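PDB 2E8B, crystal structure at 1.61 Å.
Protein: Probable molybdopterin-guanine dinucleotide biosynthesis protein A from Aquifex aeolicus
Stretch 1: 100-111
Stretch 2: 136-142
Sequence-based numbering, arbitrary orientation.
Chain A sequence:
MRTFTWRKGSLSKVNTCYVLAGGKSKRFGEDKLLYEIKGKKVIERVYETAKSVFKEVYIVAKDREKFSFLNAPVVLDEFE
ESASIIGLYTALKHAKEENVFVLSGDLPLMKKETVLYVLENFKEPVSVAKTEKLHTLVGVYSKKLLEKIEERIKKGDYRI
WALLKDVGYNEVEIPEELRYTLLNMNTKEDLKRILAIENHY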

# COMPACT_ATOMS: atom_id res chain seq x y z
N VAL A 100 -1.42 3.51 -10.17
CA VAL A 100 -0.29 3.51 -9.25
C VAL A 100 -0.36 2.31 -8.32
O VAL A 100 -1.44 1.76 -8.06
CB VAL A 100 -0.25 4.80 -8.39
CG1 VAL A 100 -0.16 6.03 -9.31
CG2 VAL A 100 -1.48 4.88 -7.50
N PHE A 101 0.80 1.87 -7.84
CA PHE A 101 0.83 0.74 -6.93
C PHE A 101 0.65 1.24 -5.50
O PHE A 101 1.07 2.35 -5.15
CB PHE A 101 2.15 -0.03 -7.04
CG PHE A 101 2.03 -1.47 -6.65
CD1 PHE A 101 2.15 -1.85 -5.32
CD2 PHE A 101 1.72 -2.43 -7.60
CE1 PHE A 101 1.96 -3.18 -4.94
CE2 PHE A 101 1.53 -3.77 -7.23
CZ PHE A 101 1.65 -4.14 -5.89
N VAL A 102 -0.00 0.42 -4.68
CA VAL A 102 -0.24 0.74 -3.28
C VAL A 102 0.29 -0.44 -2.49
O VAL A 102 -0.02 -1.60 -2.79
CB VAL A 102 -1.75 0.92 -3.00
CG1 VAL A 102 -1.98 1.10 -1.50
CG2 VAL A 102 -2.27 2.14 -3.75
N LEU A 103 1.10 -0.15 -1.48
CA LEU A 103 1.73 -1.19 -0.69
C LEU A 103 1.73 -0.81 0.78
O LEU A 103 2.28 0.22 1.16
CB LEU A 103 3.17 -1.36 -1.21
CG LEU A 103 4.06 -2.53 -0.79
CD1 LEU A 103 3.40 -3.85 -1.14
CD2 LEU A 103 5.40 -2.40 -1.53
N SER A 104 1.11 -1.64 1.61
CA SER A 104 1.07 -1.38 3.05
C SER A 104 2.49 -1.46 3.62
O SER A 104 3.28 -2.31 3.21
CB SER A 104 0.17 -2.41 3.74
OG SER A 104 0.06 -2.14 5.12
N GLY A 105 2.81 -0.57 4.55
CA GLY A 105 4.14 -0.57 5.13
C GLY A 105 4.37 -1.54 6.28
O GLY A 105 5.42 -1.49 6.92
N ASP A 106 3.42 -2.45 6.52
CA ASP A 106 3.55 -3.41 7.62
C ASP A 106 3.68 -4.87 7.18
O ASP A 106 3.27 -5.78 7.89
CB ASP A 106 2.36 -3.27 8.56
CG ASP A 106 1.05 -3.64 7.90
OD1 ASP A 106 1.06 -3.93 6.68
OD2 ASP A 106 0.00 -3.63 8.59
N LEU A 107 4.28 -5.09 6.01
CA LEU A 107 4.46 -6.44 5.47
C LEU A 107 5.94 -6.83 5.55
O LEU A 107 6.70 -6.60 4.61
CB LEU A 107 3.95 -6.48 4.03
CG LEU A 107 2.46 -6.13 3.97
CD1 LEU A 107 2.04 -5.85 2.53
CD2 LEU A 107 1.64 -7.27 4.57
N PRO A 108 6.34 -7.45 6.67
CA PRO A 108 7.71 -7.88 6.95
C PRO A 108 8.36 -8.88 6.00
O PRO A 108 9.59 -8.97 5.95
CB PRO A 108 7.61 -8.43 8.37
CG PRO A 108 6.24 -9.03 8.39
CD PRO A 108 5.41 -7.97 7.68
N LEU A 109 7.56 -9.61 5.24
CA LEU A 109 8.10 -10.60 4.32
C LEU A 109 7.91 -10.30 2.83
O LEU A 109 8.19 -11.15 1.98
CB LEU A 109 7.51 -11.97 4.65
CG LEU A 109 7.89 -12.47 6.05
CD1 LEU A 109 7.09 -13.71 6.40
CD2 LEU A 109 9.39 -12.76 6.09
N MET A 110 7.45 -9.10 2.51
CA MET A 110 7.23 -8.73 1.12
C MET A 110 8.49 -8.90 0.27
O MET A 110 9.61 -8.62 0.71
CB MET A 110 6.73 -7.28 1.02
CG MET A 110 6.40 -6.79 -0.40
SD MET A 110 5.17 -7.80 -1.33
CE MET A 110 3.77 -7.76 -0.20
N LYS A 111 8.29 -9.39 -0.95
CA LYS A 111 9.37 -9.60 -1.90
C LYS A 111 8.96 -8.97 -3.21
O LYS A 111 7.78 -8.89 -3.54
CB LYS A 111 9.63 -11.09 -2.12
CG LYS A 111 10.49 -11.74 -1.05
CD LYS A 111 11.10 -13.04 -1.57
CE LYS A 111 12.17 -13.55 -0.61
NZ LYS A 111 12.89 -14.74 -1.16
N THR A 136 -6.27 -5.61 0.42
CA THR A 136 -6.71 -4.34 -0.12
C THR A 136 -5.60 -3.33 -0.31
O THR A 136 -5.71 -2.42 -1.13
CB THR A 136 -7.77 -3.69 0.78
OG1 THR A 136 -7.21 -3.50 2.09
CG2 THR A 136 -9.00 -4.58 0.88
N LEU A 137 -4.52 -3.48 0.46
CA LEU A 137 -3.41 -2.54 0.36
C LEU A 137 -2.17 -3.08 -0.33
O LEU A 137 -1.05 -2.64 -0.05
CB LEU A 137 -3.05 -2.01 1.75
CG LEU A 137 -4.23 -1.37 2.50
CD1 LEU A 137 -3.77 -0.86 3.86
CD2 LEU A 137 -4.81 -0.22 1.67
N VAL A 138 -2.37 -4.06 -1.22
CA VAL A 138 -1.29 -4.63 -2.02
C VAL A 138 -1.87 -4.78 -3.42
O VAL A 138 -2.48 -5.80 -3.76
CB VAL A 138 -0.80 -6.01 -1.51
CG1 VAL A 138 0.27 -6.56 -2.45
CG2 VAL A 138 -0.23 -5.89 -0.10
N GLY A 139 -1.70 -3.75 -4.23
CA GLY A 139 -2.24 -3.81 -5.57
C GLY A 139 -2.09 -2.53 -6.36
O GLY A 139 -1.44 -1.58 -5.92
N VAL A 140 -2.72 -2.51 -7.53
CA VAL A 140 -2.68 -1.35 -8.40
C VAL A 140 -4.06 -0.72 -8.39
O VAL A 140 -5.07 -1.41 -8.59
CB VAL A 140 -2.31 -1.74 -9.84
CG1 VAL A 140 -2.29 -0.50 -10.74
CG2 VAL A 140 -0.95 -2.42 -9.85
N TYR A 141 -4.09 0.58 -8.13
CA TYR A 141 -5.33 1.35 -8.09
C TYR A 141 -5.31 2.43 -9.15
O TYR A 141 -4.27 3.03 -9.43
CB TYR A 141 -5.50 2.04 -6.73
CG TYR A 141 -6.02 1.14 -5.64
CD1 TYR A 141 -5.19 0.21 -5.01
CD2 TYR A 141 -7.35 1.21 -5.23
CE1 TYR A 141 -5.67 -0.63 -4.00
CE2 TYR A 141 -7.85 0.38 -4.24
CZ TYR A 141 -7.01 -0.54 -3.63
OH TYR A 141 -7.53 -1.37 -2.66
N SER A 142 -6.48 2.69 -9.74
CA SER A 142 -6.64 3.71 -10.77
C SER A 142 -7.01 5.06 -10.17
O SER A 142 -7.84 5.15 -9.28
CB SER A 142 -7.72 3.29 -11.76
OG SER A 142 -8.02 4.35 -12.66

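Val-102, Leu-137 and Val-138 cover the most surface in this antiparallel pairing of residues 100-104 with residues 137-141. Val-102 sits in a hydrogen-bonded pair with Gly-139: Val-102 N donates to Gly-139 O (2.8 Å), and Gly-139 N returns a bond to Val-102 O (3.1 Å). Val-100 and Tyr-141 repeat the pattern, with Val-100 N to Tyr-141 O at 3.0 Å and Tyr-141 N to Val-100 O at 2.9 Å. Gly-139 has no side chain to place on the face shared by Val-100, Val-102 and Tyr-141; there Val-102 CG2 lies 3.7 Å from Tyr-141 CD1, diagonally across the pairing.

Leu-137 extends the ladder where the chain turns its corner. Leu-137 O accepts from Ser-104 N at 2.9 Å, though the N-H...O angle of 130° is well bent, and Leu-137 O also lies 3.2 Å from Leu-103 CA in a CA-H...O contact.

Val-138 points to the other face, among Phe-101, Leu-103 and Val-140. Val-138 CG2 meets Leu-107 CD1 at 3.5 Å, and Val-138 CG1 lies 4.3 Å from Met-110 CE, so the loop after strand 100-104 folds back onto this valine. Beside it, the Phe-101 ring receives Gly-139 CA over its face, 4.3 Å from the ring centroid, while Phe-101 CD2 touches Val-140 CG2 at 3.5 Å.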